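Local coordinates for protein serine protease inhibitor 2 (Anopheles gambiae, PDB 3PZF) that inhibits the clip-domain serine proteases CLIPB9, CLIPB10 and CLIPB4, forming a covalent complex with CLIPB9, and thereby restrains melanization in mosquito hemolymph, at residues 109-114 and 152-157; 139-144 and 176-181; 224-227 and 232-235; 227-232 and 261-266; 340-343 and 347-350. All coordinates share one frame; numbering follows the deposited sequence. Where two conformers were deposited one is given.

Contact 1. Residues 109-114 and 152-157; sequences ATNFFV and NNWVSE
The indole of Trp154 drops from its helix onto strand 109-114 and meets it over one face and at its edge. Its CG lies anti to the backbone N (chi1 176°), which carries the ring off the helix and toward the strand. Phe113 points the CZ end of its ring at the face of the five-membered part of the indole; the centroids are 5.4 Å apart and the planes stand at 87°, a T-shaped pair with Phe113 as the edge. On that same indole face CB of Asn111 makes a CH-pi contact, lying 3.8 Å from the centroid of the six-membered ring and 27° off its normal. At the far corner of the indole, CH2 of Trp154 touches CB of Ala109 at 3.7 Å, where a small methyl leaves room for so large a ring, and the backbone N of Thr110 sits at the indole's edge. A broad aromatic suits this buried place because it bridges a strand and a helix whose axes lie 9.8 Å apart and run nearly antiparallel. Val180 of the adjoining strand also packs on Trp154. A helix laid on the sheet through such side chains is the packing of helix F on beta-sheet A in serpins.

Contact 2. Residues 139-144 and 176-181; sequences VSYSNP and VITLVN
Tyr141 reaches from the loop 139-144 to Thr178, and one hydrogen bond joins their side chains: OG1 of Thr178 donates to OH of Tyr141 at 2.9 Å. That hydroxyl has a second partner, the carbonyl O of Phe113 on the strand in between, to which it gives its own proton. Two bonds thus hold the buried oxygen and fix where the ring ends. Thr178 can take part because its OG1 lies beside the backbone N and anti to the carbonyl carbon (chi1 -57°).

Packing makes up much of the rest. The ring of Tyr141 lies alongside the start of the strand, with its CE2 3.4 Å from O of Val176 and the backbone N of Val176 over one face. Val176 directs its own side chain away, so the tyrosine meets its backbone instead.

Turn and cap interactions shape the loop that presents the ring. Residues Ser140 to Asn143 form a type I beta turn, the N of Tyr141 is bonded to Asp115, and Asn143 is the N-cap of helix 144-158, its OD1 accepting from N of Gln146. Asparagine suits a cap because its short side chain can fold back onto a free backbone N-H. The whole is a strand-to-helix connection of the serpin fold, leading from an outer strand of beta-sheet A into helix F while its tyrosine spans to the strand 177-188.

Contact 3. Residues 224-227 and 232-235; sequences YDNS and AQIL
Asp225 and Ile234 form the tight centre of this antiparallel hairpin, a hydrogen-bonded pair in which each residue both gives and takes a backbone bond. Ile234 N donates to Asp225 O at 2.8 Å, almost straight at 172°, and Asp225 N returns a longer bond of 3.1 Å to Ile234 O. The buried side chains of Ile234 and Ala232 lean on Ile249 of the adjacent strand. The flanking pairs, Tyr224 with Leu235 and Asn226 with Gln233, are non-hydrogen-bonded. On the face that carries these four, Tyr224 and Gln233 meet diagonally: NE2 of Gln233 donates to OH of Tyr224 at 2.9 Å and 175°. NE2 sits at the edge of the phenol ring, near its plane, and the amide plane is turned 81° against it. The same NE2 also serves O of Ile367.

Toward the hairpin's end the grip slackens. Ser227 N still binds Ala232 O at 2.8 Å, but exposed Asn226 adds only a weak bond from ND2 to that oxygen, at 3.5 Å; its stronger partner is Asn252. Asp225 is partly exposed. The chemistry implies that backbone bonds set the register, while the Tyr224-Gln233 bond adds a directional polar link where the sheet meets strand 366-369.

Contact 4. Residues 227-232 and 261-266; sequences SADLGA and LDRINS
The carbonyl O of Asp229 is gripped twice by the guanidinium of Arg263: NE donates at 3.1 Å, and NH2 adds a weak bond at 3.3 Å. NH2 also forms a salt bridge with OD1 of Asp229 at 3.0 Å. That carboxylate oxygen lies at the edge of the guanidinium, near its plane, although the two flat groups are turned 72° against each other. Arginine suits the place: its long chain, bent at chi2 and chi3 (-67° and -61°), folds over the loop and lets one flat group serve a carbonyl and a carboxylate together.

Next to the charged pair, the branched end of Leu230 fills the buried side. Its CD2 rests 3.9 Å from CB of Arg263, and its CD1 lies 4.1 Å from CG1 of Ile264. The loop is shaped by an ST motif, in which OG of Ser227 accepts from N of Leu230, followed by a G1 beta bulge where Gly231 takes the positive phi that favours glycine. Leu230 also packs on Ala272 of helix 266-274, while Ile264 touches Leu27 of helix 24-35 and Ile249 of strand 244-251; the hairpin turn therefore leans on the junction between helices 257-263 and 266-274.

Contact 5. Residues 340-343 and 347-350; sequences TINE and EAYA
The amide of Asn342 works in its own plane: ND2 donates to O of Ala348 at 3.1 Å, with the acceptor close to the amide plane and the bond nearly straight at 162°. The carboxylate of Glu347 is met differently, for OG1 of Thr340 donates to its OE1 from above the plane, 48° out of it, at 3.1 Å. Within 347-350, O of Glu347 lies over one face of the ring of Tyr349, a poorly ordered side chain on the exposed side.

Asn342 reaches Ala348 because its CG sits between the backbone N and the carbonyl carbon (chi1 68°). Its other amide atom, OD1, accepts from the N of Leu344 and of Gly345, so the buried amide braces the turn and clasps the chain that leaves it. An asparagine, with donor and acceptor on one short stem, fits this double task.

Glu347 and Ala348 belong to the hinge, residues 344-348, which is required for binding to the peptidase. In serpins this is where strand 5 of beta-sheet A passes into the reactive-centre loop, the segment that enters the sheet as an extra strand when a protease is trapped.

OE1 of Glu347 gathers several partners. Besides Thr340 it forms a salt bridge with Arg162, its strongest polar partner, and it accepts from a water at 2.6 Å that in turn takes a weak bond from N of Thr340. The nearby arginine would probably favour the charged form of this buried carboxylate. Thr340 suits its place since its OG1 also receives a weak bond from Arg162.

How the contacts relate
From the N terminus, contact 1 comes first; with 37 residues between its segments, it joins strand 105-115 to helix 144-158. Contact 2 crosses it, since 139-144 lies within that loop and 176-181 beyond it; the two touch directly and bind helix 144-158 and its leading loop to neighbouring strands. Contact 3 then closes a tight hairpin, and contact 4 starts from the same turn, sharing Ser227 and Ala232, before spanning 28 residues to the end of helix 257-263. These two sit across the chain's centre from the first pair, contacts 1 and 3 being about 38 Å apart between centres. Contact 5 follows in series as a short closure where strand 332-341, neighbour of 177-188, gives way to the hinge.

Contact 1. Residues 109-114 and 152-157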
# COMPACT_ATOMS: atom_id res chain seq x y z
N ALA A 109 5.65 9.02 -2.00
CA ALA A 109 5.68 10.29 -2.72
C ALA A 109 4.29 10.64 -3.21
O ALA A 109 3.58 9.80 -3.77
CB ALA A 109 6.66 10.24 -3.88
N THR A 110 3.91 11.90 -3.02
CA THR A 110 2.55 12.33 -3.33
C THR A 110 2.61 13.73 -3.92
O THR A 110 3.30 14.61 -3.38
CB THR A 110 1.68 12.37 -2.02
OG1 THR A 110 1.68 11.10 -1.38
CG2 THR A 110 0.23 12.79 -2.33
N ASN A 111 1.90 13.95 -5.02
CA ASN A 111 1.89 15.23 -5.72
C ASN A 111 0.50 15.54 -6.28
O ASN A 111 -0.10 14.69 -6.94
CB ASN A 111 2.89 15.18 -6.90
CG ASN A 111 3.36 16.55 -7.37
OD1 ASN A 111 2.65 17.55 -7.26
ND2 ASN A 111 4.57 16.59 -7.92
N PHE A 112 0.01 16.75 -6.04
CA PHE A 112 -1.10 17.28 -6.83
C PHE A 112 -0.52 17.96 -8.07
O PHE A 112 0.31 18.85 -7.95
CB PHE A 112 -1.87 18.36 -6.09
CG PHE A 112 -2.66 17.89 -4.89
CD1 PHE A 112 -4.02 17.65 -4.99
CD2 PHE A 112 -2.05 17.78 -3.65
CE1 PHE A 112 -4.75 17.26 -3.87
CE2 PHE A 112 -2.79 17.43 -2.53
CZ PHE A 112 -4.14 17.17 -2.64
N PHE A 113 -0.96 17.55 -9.25
CA PHE A 113 -0.59 18.23 -10.50
C PHE A 113 -1.77 19.11 -10.92
O PHE A 113 -2.84 18.60 -11.27
CB PHE A 113 -0.24 17.18 -11.57
CG PHE A 113 1.01 16.39 -11.25
CD1 PHE A 113 2.27 16.92 -11.51
CD2 PHE A 113 0.94 15.12 -10.66
CE1 PHE A 113 3.41 16.22 -11.23
CE2 PHE A 113 2.10 14.41 -10.37
CZ PHE A 113 3.33 14.96 -10.65
N VAL A 114 -1.57 20.42 -10.88
CA VAL A 114 -2.67 21.37 -10.90
C VAL A 114 -2.57 22.15 -12.19
O VAL A 114 -1.48 22.55 -12.56
CB VAL A 114 -2.58 22.32 -9.68
CG1 VAL A 114 -3.71 23.29 -9.68
CG2 VAL A 114 -2.58 21.51 -8.35
N ASN A 152 5.12 11.31 -15.34
CA ASN A 152 5.84 10.05 -15.39
C ASN A 152 7.30 10.20 -14.97
O ASN A 152 7.83 9.34 -14.27
CB ASN A 152 5.69 9.40 -16.77
CG ASN A 152 4.27 8.95 -17.02
OD1 ASN A 152 3.54 8.64 -16.08
ND2 ASN A 152 3.87 8.91 -18.27
N ASN A 153 7.93 11.31 -15.33
CA ASN A 153 9.31 11.54 -14.91
C ASN A 153 9.36 11.75 -13.39
O ASN A 153 10.33 11.39 -12.74
CB ASN A 153 9.93 12.72 -15.66
CG ASN A 153 10.12 12.43 -17.15
OD1 ASN A 153 10.00 11.28 -17.59
ND2 ASN A 153 10.43 13.47 -17.92
N TRP A 154 8.30 12.33 -12.83
CA TRP A 154 8.23 12.53 -11.39
C TRP A 154 8.13 11.18 -10.69
O TRP A 154 8.76 10.94 -9.66
CB TRP A 154 7.03 13.43 -11.06
CG TRP A 154 6.81 13.64 -9.60
CD1 TRP A 154 7.34 14.63 -8.82
CD2 TRP A 154 5.98 12.85 -8.75
NE1 TRP A 154 6.91 14.48 -7.51
CE2 TRP A 154 6.07 13.40 -7.45
CE3 TRP A 154 5.18 11.72 -8.96
CZ2 TRP A 154 5.38 12.87 -6.37
CZ3 TRP A 154 4.49 11.20 -7.88
CH2 TRP A 154 4.60 11.76 -6.61
N VAL A 155 7.34 10.28 -11.27
CA VAL A 155 7.20 8.93 -10.70
C VAL A 155 8.56 8.23 -10.67
O VAL A 155 8.96 7.65 -9.65
CB VAL A 155 6.16 8.09 -11.49
CG1 VAL A 155 6.32 6.58 -11.21
CG2 VAL A 155 4.74 8.57 -11.16
N SER A 156 9.29 8.29 -11.78
CA SER A 156 10.60 7.64 -11.88
C SER A 156 11.58 8.21 -10.86
O SER A 156 12.25 7.49 -10.13
CB SER A 156 11.18 7.81 -13.28
OG SER A 156 12.41 7.11 -13.39
N GLU A 157 11.67 9.53 -10.83
CA GLU A 157 12.57 10.25 -9.95
C GLU A 157 12.33 9.92 -8.47
O GLU A 157 13.28 9.87 -7.69
CB GLU A 157 12.41 11.75 -10.21
CG GLU A 157 12.84 12.67 -9.08
CD GLU A 157 12.60 14.13 -9.40
OE1 GLU A 157 12.22 14.43 -10.56
OE2 GLU A 157 12.78 14.98 -8.50

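Contact 2. Residues 139-144 and 176-181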
# COMPACT_ATOMS: atom_id res chain seq x y z
N VAL A 139 1.00 22.33 -13.98
CA VAL A 139 1.17 21.78 -15.32
C VAL A 139 0.10 22.38 -16.20
O VAL A 139 -0.79 23.08 -15.72
CB VAL A 139 0.99 20.25 -15.32
CG1 VAL A 139 2.03 19.59 -14.42
CG2 VAL A 139 -0.42 19.89 -14.87
N SER A 140 0.18 22.10 -17.50
CA SER A 140 -0.82 22.58 -18.44
C SER A 140 -1.51 21.39 -19.09
O SER A 140 -0.94 20.73 -19.96
CB SER A 140 -0.17 23.43 -19.52
OG SER A 140 -1.15 23.86 -20.44
N TYR A 141 -2.75 21.13 -18.69
CA TYR A 141 -3.47 19.97 -19.22
C TYR A 141 -3.88 20.18 -20.70
O TYR A 141 -4.26 19.23 -21.39
CB TYR A 141 -4.68 19.63 -18.35
CG TYR A 141 -4.29 18.99 -17.02
CD1 TYR A 141 -4.00 17.63 -16.96
CD2 TYR A 141 -4.19 19.74 -15.85
CE1 TYR A 141 -3.64 17.03 -15.76
CE2 TYR A 141 -3.81 19.13 -14.63
CZ TYR A 141 -3.53 17.77 -14.61
OH TYR A 141 -3.16 17.10 -13.44
N SER A 142 -3.76 21.42 -21.17
CA SER A 142 -4.02 21.71 -22.57
C SER A 142 -2.96 21.04 -23.45
O SER A 142 -3.07 21.01 -24.67
CB SER A 142 -4.07 23.23 -22.81
OG SER A 142 -2.77 23.83 -22.73
N ASN A 143 -1.94 20.50 -22.81
CA ASN A 143 -0.89 19.75 -23.47
C ASN A 143 -0.71 18.46 -22.70
O ASN A 143 0.22 18.33 -21.91
CB ASN A 143 0.42 20.55 -23.45
CG ASN A 143 1.52 19.88 -24.28
OD1 ASN A 143 1.43 18.71 -24.67
ND2 ASN A 143 2.59 20.64 -24.54
N PRO A 144 -1.63 17.50 -22.91
CA PRO A 144 -1.62 16.23 -22.17
C PRO A 144 -0.30 15.49 -22.36
O PRO A 144 0.16 14.80 -21.47
CB PRO A 144 -2.77 15.43 -22.80
CG PRO A 144 -3.59 16.44 -23.57
CD PRO A 144 -2.64 17.51 -23.98
N VAL A 176 -8.20 18.63 -14.35
CA VAL A 176 -7.89 19.95 -13.85
C VAL A 176 -6.92 19.81 -12.67
O VAL A 176 -6.00 20.60 -12.51
CB VAL A 176 -9.19 20.66 -13.41
CG1 VAL A 176 -8.88 21.86 -12.59
CG2 VAL A 176 -10.02 21.04 -14.63
N ILE A 177 -7.15 18.79 -11.84
CA ILE A 177 -6.24 18.45 -10.75
C ILE A 177 -6.14 16.92 -10.70
O ILE A 177 -7.15 16.24 -10.63
CB ILE A 177 -6.75 18.98 -9.38
CG1 ILE A 177 -6.71 20.51 -9.35
CG2 ILE A 177 -5.90 18.39 -8.24
CD1 ILE A 177 -7.31 21.09 -8.11
N THR A 178 -4.92 16.40 -10.77
CA THR A 178 -4.69 14.96 -10.67
C THR A 178 -3.82 14.75 -9.44
O THR A 178 -2.84 15.45 -9.25
CB THR A 178 -3.99 14.39 -11.91
OG1 THR A 178 -4.77 14.68 -13.08
CG2 THR A 178 -3.86 12.87 -11.81
N LEU A 179 -4.20 13.80 -8.60
CA LEU A 179 -3.50 13.57 -7.36
C LEU A 179 -2.83 12.23 -7.56
O LEU A 179 -3.51 11.25 -7.85
CB LEU A 179 -4.50 13.50 -6.20
CG LEU A 179 -3.95 13.13 -4.82
CD1 LEU A 179 -2.77 14.01 -4.42
CD2 LEU A 179 -5.06 13.24 -3.75
N VAL A 180 -1.50 12.18 -7.41
CA VAL A 180 -0.73 10.98 -7.75
C VAL A 180 0.06 10.55 -6.54
O VAL A 180 0.67 11.38 -5.89
CB VAL A 180 0.25 11.27 -8.91
CG1 VAL A 180 1.09 10.02 -9.24
CG2 VAL A 180 -0.51 11.71 -10.14
N ASN A 181 0.02 9.25 -6.22
CA ASN A 181 0.82 8.72 -5.14
C ASN A 181 1.57 7.47 -5.60
O ASN A 181 1.02 6.61 -6.26
CB ASN A 181 -0.06 8.35 -3.95
CG ASN A 181 0.72 7.63 -2.86
OD1 ASN A 181 1.40 8.24 -2.04
ND2 ASN A 181 0.63 6.32 -2.87

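Contact 3. Residues 224-227 and 232-235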
# COMPACT_ATOMS: atom_id res chain seq x y z
N TYR A 224 4.43 -17.54 13.55
CA TYR A 224 3.64 -18.40 12.69
C TYR A 224 2.39 -18.85 13.45
O TYR A 224 2.41 -19.02 14.68
CB TYR A 224 4.48 -19.62 12.31
CG TYR A 224 3.66 -20.73 11.73
CD1 TYR A 224 3.29 -20.73 10.39
CD2 TYR A 224 3.20 -21.76 12.54
CE1 TYR A 224 2.51 -21.73 9.87
CE2 TYR A 224 2.42 -22.77 12.03
CZ TYR A 224 2.09 -22.76 10.69
OH TYR A 224 1.30 -23.76 10.20
N ASP A 225 1.30 -19.06 12.73
CA ASP A 225 0.18 -19.81 13.29
C ASP A 225 -0.66 -20.36 12.15
O ASP A 225 -0.68 -19.78 11.08
CB ASP A 225 -0.69 -18.93 14.22
CG ASP A 225 -1.72 -19.76 15.02
OD1 ASP A 225 -1.38 -20.86 15.47
OD2 ASP A 225 -2.89 -19.32 15.13
N ASN A 226 -1.33 -21.49 12.39
CA ASN A 226 -2.36 -21.93 11.48
C ASN A 226 -3.66 -21.48 12.07
O ASN A 226 -4.13 -22.02 13.09
CB ASN A 226 -2.33 -23.45 11.29
CG ASN A 226 -3.24 -23.93 10.16
OD1 ASN A 226 -3.44 -25.15 10.02
ND2 ASN A 226 -3.77 -23.03 9.37
N SER A 227 -4.23 -20.43 11.49
CA SER A 227 -5.40 -19.80 12.09
C SER A 227 -6.67 -20.58 11.81
O SER A 227 -7.11 -20.67 10.67
CB SER A 227 -5.57 -18.38 11.57
OG SER A 227 -6.82 -17.85 12.00
N ALA A 232 -6.50 -20.18 7.49
CA ALA A 232 -5.28 -19.84 6.76
C ALA A 232 -4.07 -19.88 7.66
O ALA A 232 -4.18 -19.59 8.87
CB ALA A 232 -5.41 -18.39 6.19
N GLN A 233 -2.91 -20.18 7.08
CA GLN A 233 -1.66 -20.05 7.81
C GLN A 233 -1.18 -18.64 7.71
O GLN A 233 -1.37 -17.97 6.69
CB GLN A 233 -0.61 -20.99 7.22
CG GLN A 233 -0.85 -22.49 7.57
CD GLN A 233 0.03 -23.37 6.70
OE1 GLN A 233 -0.14 -23.40 5.47
NE2 GLN A 233 0.99 -24.07 7.32
N ILE A 234 -0.60 -18.14 8.80
CA ILE A 234 -0.01 -16.82 8.75
C ILE A 234 1.45 -16.89 9.13
O ILE A 234 1.81 -17.56 10.09
CB ILE A 234 -0.78 -15.86 9.68
CG1 ILE A 234 -2.28 -15.90 9.32
CG2 ILE A 234 -0.23 -14.48 9.53
CD1 ILE A 234 -3.16 -15.01 10.19
N LEU A 235 2.29 -16.16 8.41
CA LEU A 235 3.75 -16.18 8.62
C LEU A 235 4.31 -14.77 8.61
O LEU A 235 3.89 -13.94 7.80
CB LEU A 235 4.42 -17.00 7.48
CG LEU A 235 5.95 -16.95 7.41
CD1 LEU A 235 6.59 -17.87 8.49
CD2 LEU A 235 6.45 -17.40 6.03

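Contact 4. Residues 227-232 and 261-266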
# COMPACT_ATOMS: atom_id res chain seq x y z
N SER A 227 -4.23 -20.43 11.49
CA SER A 227 -5.40 -19.80 12.09
C SER A 227 -6.67 -20.58 11.81
O SER A 227 -7.11 -20.67 10.67
CB SER A 227 -5.57 -18.38 11.57
OG SER A 227 -6.82 -17.85 12.00
N ALA A 228 -7.27 -21.13 12.86
CA ALA A 228 -8.54 -21.82 12.72
C ALA A 228 -9.64 -20.84 12.33
O ALA A 228 -10.52 -21.14 11.52
CB ALA A 228 -8.90 -22.53 14.04
N ASP A 229 -9.56 -19.64 12.91
CA ASP A 229 -10.55 -18.59 12.71
C ASP A 229 -10.60 -18.14 11.25
O ASP A 229 -11.69 -18.06 10.66
CB ASP A 229 -10.20 -17.41 13.63
CG ASP A 229 -11.33 -16.40 13.77
OD1 ASP A 229 -12.41 -16.80 14.24
OD2 ASP A 229 -11.11 -15.21 13.43
N LEU A 230 -9.44 -17.87 10.65
CA LEU A 230 -9.39 -17.36 9.26
C LEU A 230 -9.37 -18.48 8.21
O LEU A 230 -9.62 -18.23 7.04
CB LEU A 230 -8.17 -16.47 9.05
CG LEU A 230 -8.08 -15.19 9.89
CD1 LEU A 230 -6.90 -14.33 9.44
CD2 LEU A 230 -9.37 -14.39 9.82
N GLY A 231 -9.03 -19.70 8.63
CA GLY A 231 -8.84 -20.78 7.68
C GLY A 231 -7.58 -20.61 6.85
O GLY A 231 -7.57 -20.88 5.66
N ALA A 232 -6.50 -20.18 7.49
CA ALA A 232 -5.28 -19.84 6.76
C ALA A 232 -4.07 -19.88 7.66
O ALA A 232 -4.18 -19.59 8.87
CB ALA A 232 -5.41 -18.39 6.19
N LEU A 261 -10.47 -13.65 2.77
CA LEU A 261 -10.73 -12.21 2.81
C LEU A 261 -12.02 -11.83 3.56
O LEU A 261 -12.02 -10.94 4.40
CB LEU A 261 -10.79 -11.64 1.39
CG LEU A 261 -9.41 -11.42 0.77
CD1 LEU A 261 -9.57 -10.97 -0.66
CD2 LEU A 261 -8.59 -10.37 1.55
N ASP A 262 -13.11 -12.53 3.28
CA ASP A 262 -14.39 -12.26 3.93
C ASP A 262 -14.33 -12.42 5.45
O ASP A 262 -15.14 -11.86 6.18
CB ASP A 262 -15.48 -13.17 3.37
CG ASP A 262 -15.83 -12.86 1.93
OD1 ASP A 262 -15.68 -11.68 1.52
OD2 ASP A 262 -16.24 -13.78 1.19
N ARG A 263 -13.36 -13.20 5.91
CA ARG A 263 -13.19 -13.48 7.33
C ARG A 263 -12.35 -12.42 8.00
O ARG A 263 -12.35 -12.30 9.22
CB ARG A 263 -12.51 -14.85 7.55
CG ARG A 263 -13.39 -16.06 7.24
CD ARG A 263 -14.53 -16.17 8.24
NE ARG A 263 -14.04 -16.34 9.61
CZ ARG A 263 -14.78 -16.17 10.70
NH1 ARG A 263 -16.06 -15.83 10.59
NH2 ARG A 263 -14.25 -16.35 11.90
N ILE A 264 -11.60 -11.67 7.20
CA ILE A 264 -10.68 -10.68 7.74
C ILE A 264 -11.35 -9.35 7.98
O ILE A 264 -12.00 -8.80 7.10
CB ILE A 264 -9.50 -10.45 6.79
CG1 ILE A 264 -8.61 -11.71 6.77
CG2 ILE A 264 -8.69 -9.24 7.23
CD1 ILE A 264 -7.52 -11.61 5.72
N ASN A 265 -11.18 -8.84 9.20
CA ASN A 265 -11.59 -7.48 9.56
C ASN A 265 -10.63 -7.05 10.65
O ASN A 265 -9.75 -7.82 11.01
CB ASN A 265 -13.05 -7.45 10.01
CG ASN A 265 -13.33 -8.47 11.11
OD1 ASN A 265 -12.83 -8.33 12.22
ND2 ASN A 265 -14.14 -9.48 10.81
N SER A 266 -10.74 -5.83 11.15
CA SER A 266 -9.72 -5.37 12.09
C SER A 266 -9.56 -6.30 13.30
O SER A 266 -8.45 -6.56 13.73
CB SER A 266 -10.03 -3.95 12.58
OG SER A 266 -9.86 -3.06 11.48

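Contact 5. Residues 340-343 and 347-350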
# COMPACT_ATOMS: atom_id res chain seq x y z
N THR A 340 8.80 -6.55 -5.05
CA THR A 340 9.63 -7.68 -5.44
C THR A 340 9.94 -8.46 -4.18
O THR A 340 10.18 -7.86 -3.13
CB THR A 340 10.95 -7.19 -6.02
OG1 THR A 340 10.68 -6.34 -7.15
CG2 THR A 340 11.84 -8.39 -6.45
N ILE A 341 9.90 -9.78 -4.23
CA ILE A 341 10.59 -10.55 -3.20
C ILE A 341 11.50 -11.57 -3.88
O ILE A 341 11.13 -12.21 -4.89
CB ILE A 341 9.66 -11.27 -2.13
CG1 ILE A 341 8.84 -12.41 -2.77
CG2 ILE A 341 8.76 -10.23 -1.40
CD1 ILE A 341 8.04 -13.24 -1.76
N ASN A 342 12.71 -11.70 -3.34
CA ASN A 342 13.60 -12.80 -3.68
C ASN A 342 14.32 -13.35 -2.44
O ASN A 342 13.89 -13.09 -1.31
CB ASN A 342 14.59 -12.37 -4.77
CG ASN A 342 15.58 -11.33 -4.30
OD1 ASN A 342 15.62 -10.98 -3.13
ND2 ASN A 342 16.44 -10.88 -5.21
N GLU A 343 15.40 -14.10 -2.62
CA GLU A 343 16.07 -14.73 -1.48
C GLU A 343 16.63 -13.73 -0.48
O GLU A 343 16.81 -14.05 0.69
CB GLU A 343 17.24 -15.58 -1.97
CG GLU A 343 16.79 -16.81 -2.76
CD GLU A 343 16.58 -16.54 -4.24
OE1 GLU A 343 16.66 -15.37 -4.71
OE2 GLU A 343 16.33 -17.52 -4.95
N GLU A 347 13.83 -5.73 -3.68
CA GLU A 347 14.78 -4.91 -4.44
C GLU A 347 16.19 -5.09 -3.88
O GLU A 347 16.99 -4.14 -3.88
CB GLU A 347 14.42 -3.41 -4.38
CG GLU A 347 12.93 -3.08 -4.46
CD GLU A 347 12.30 -3.50 -5.80
OE1 GLU A 347 11.05 -3.48 -5.92
OE2 GLU A 347 13.07 -3.84 -6.72
N ALA A 348 16.49 -6.30 -3.41
CA ALA A 348 17.76 -6.61 -2.76
C ALA A 348 18.59 -7.52 -3.65
O ALA A 348 18.10 -8.55 -4.10
CB ALA A 348 17.50 -7.33 -1.40
N TYR A 349 19.84 -7.15 -3.91
CA TYR A 349 20.72 -8.03 -4.71
C TYR A 349 22.08 -8.22 -4.05
O TYR A 349 23.00 -8.76 -4.66
CB TYR A 349 20.93 -7.49 -6.12
CG TYR A 349 19.75 -6.76 -6.70
CD1 TYR A 349 18.62 -7.45 -7.12
CD2 TYR A 349 19.77 -5.38 -6.82
CE1 TYR A 349 17.53 -6.77 -7.65
CE2 TYR A 349 18.70 -4.70 -7.35
CZ TYR A 349 17.59 -5.39 -7.76
OH TYR A 349 16.53 -4.68 -8.28
N ALA A 350 22.22 -7.73 -2.83
CA ALA A 350 23.43 -7.95 -2.06
C ALA A 350 23.05 -8.05 -0.60
O ALA A 350 22.16 -7.33 -0.13
CB ALA A 350 24.43 -6.82 -2.29
O HOH W 1 9.97 -3.81 -3.60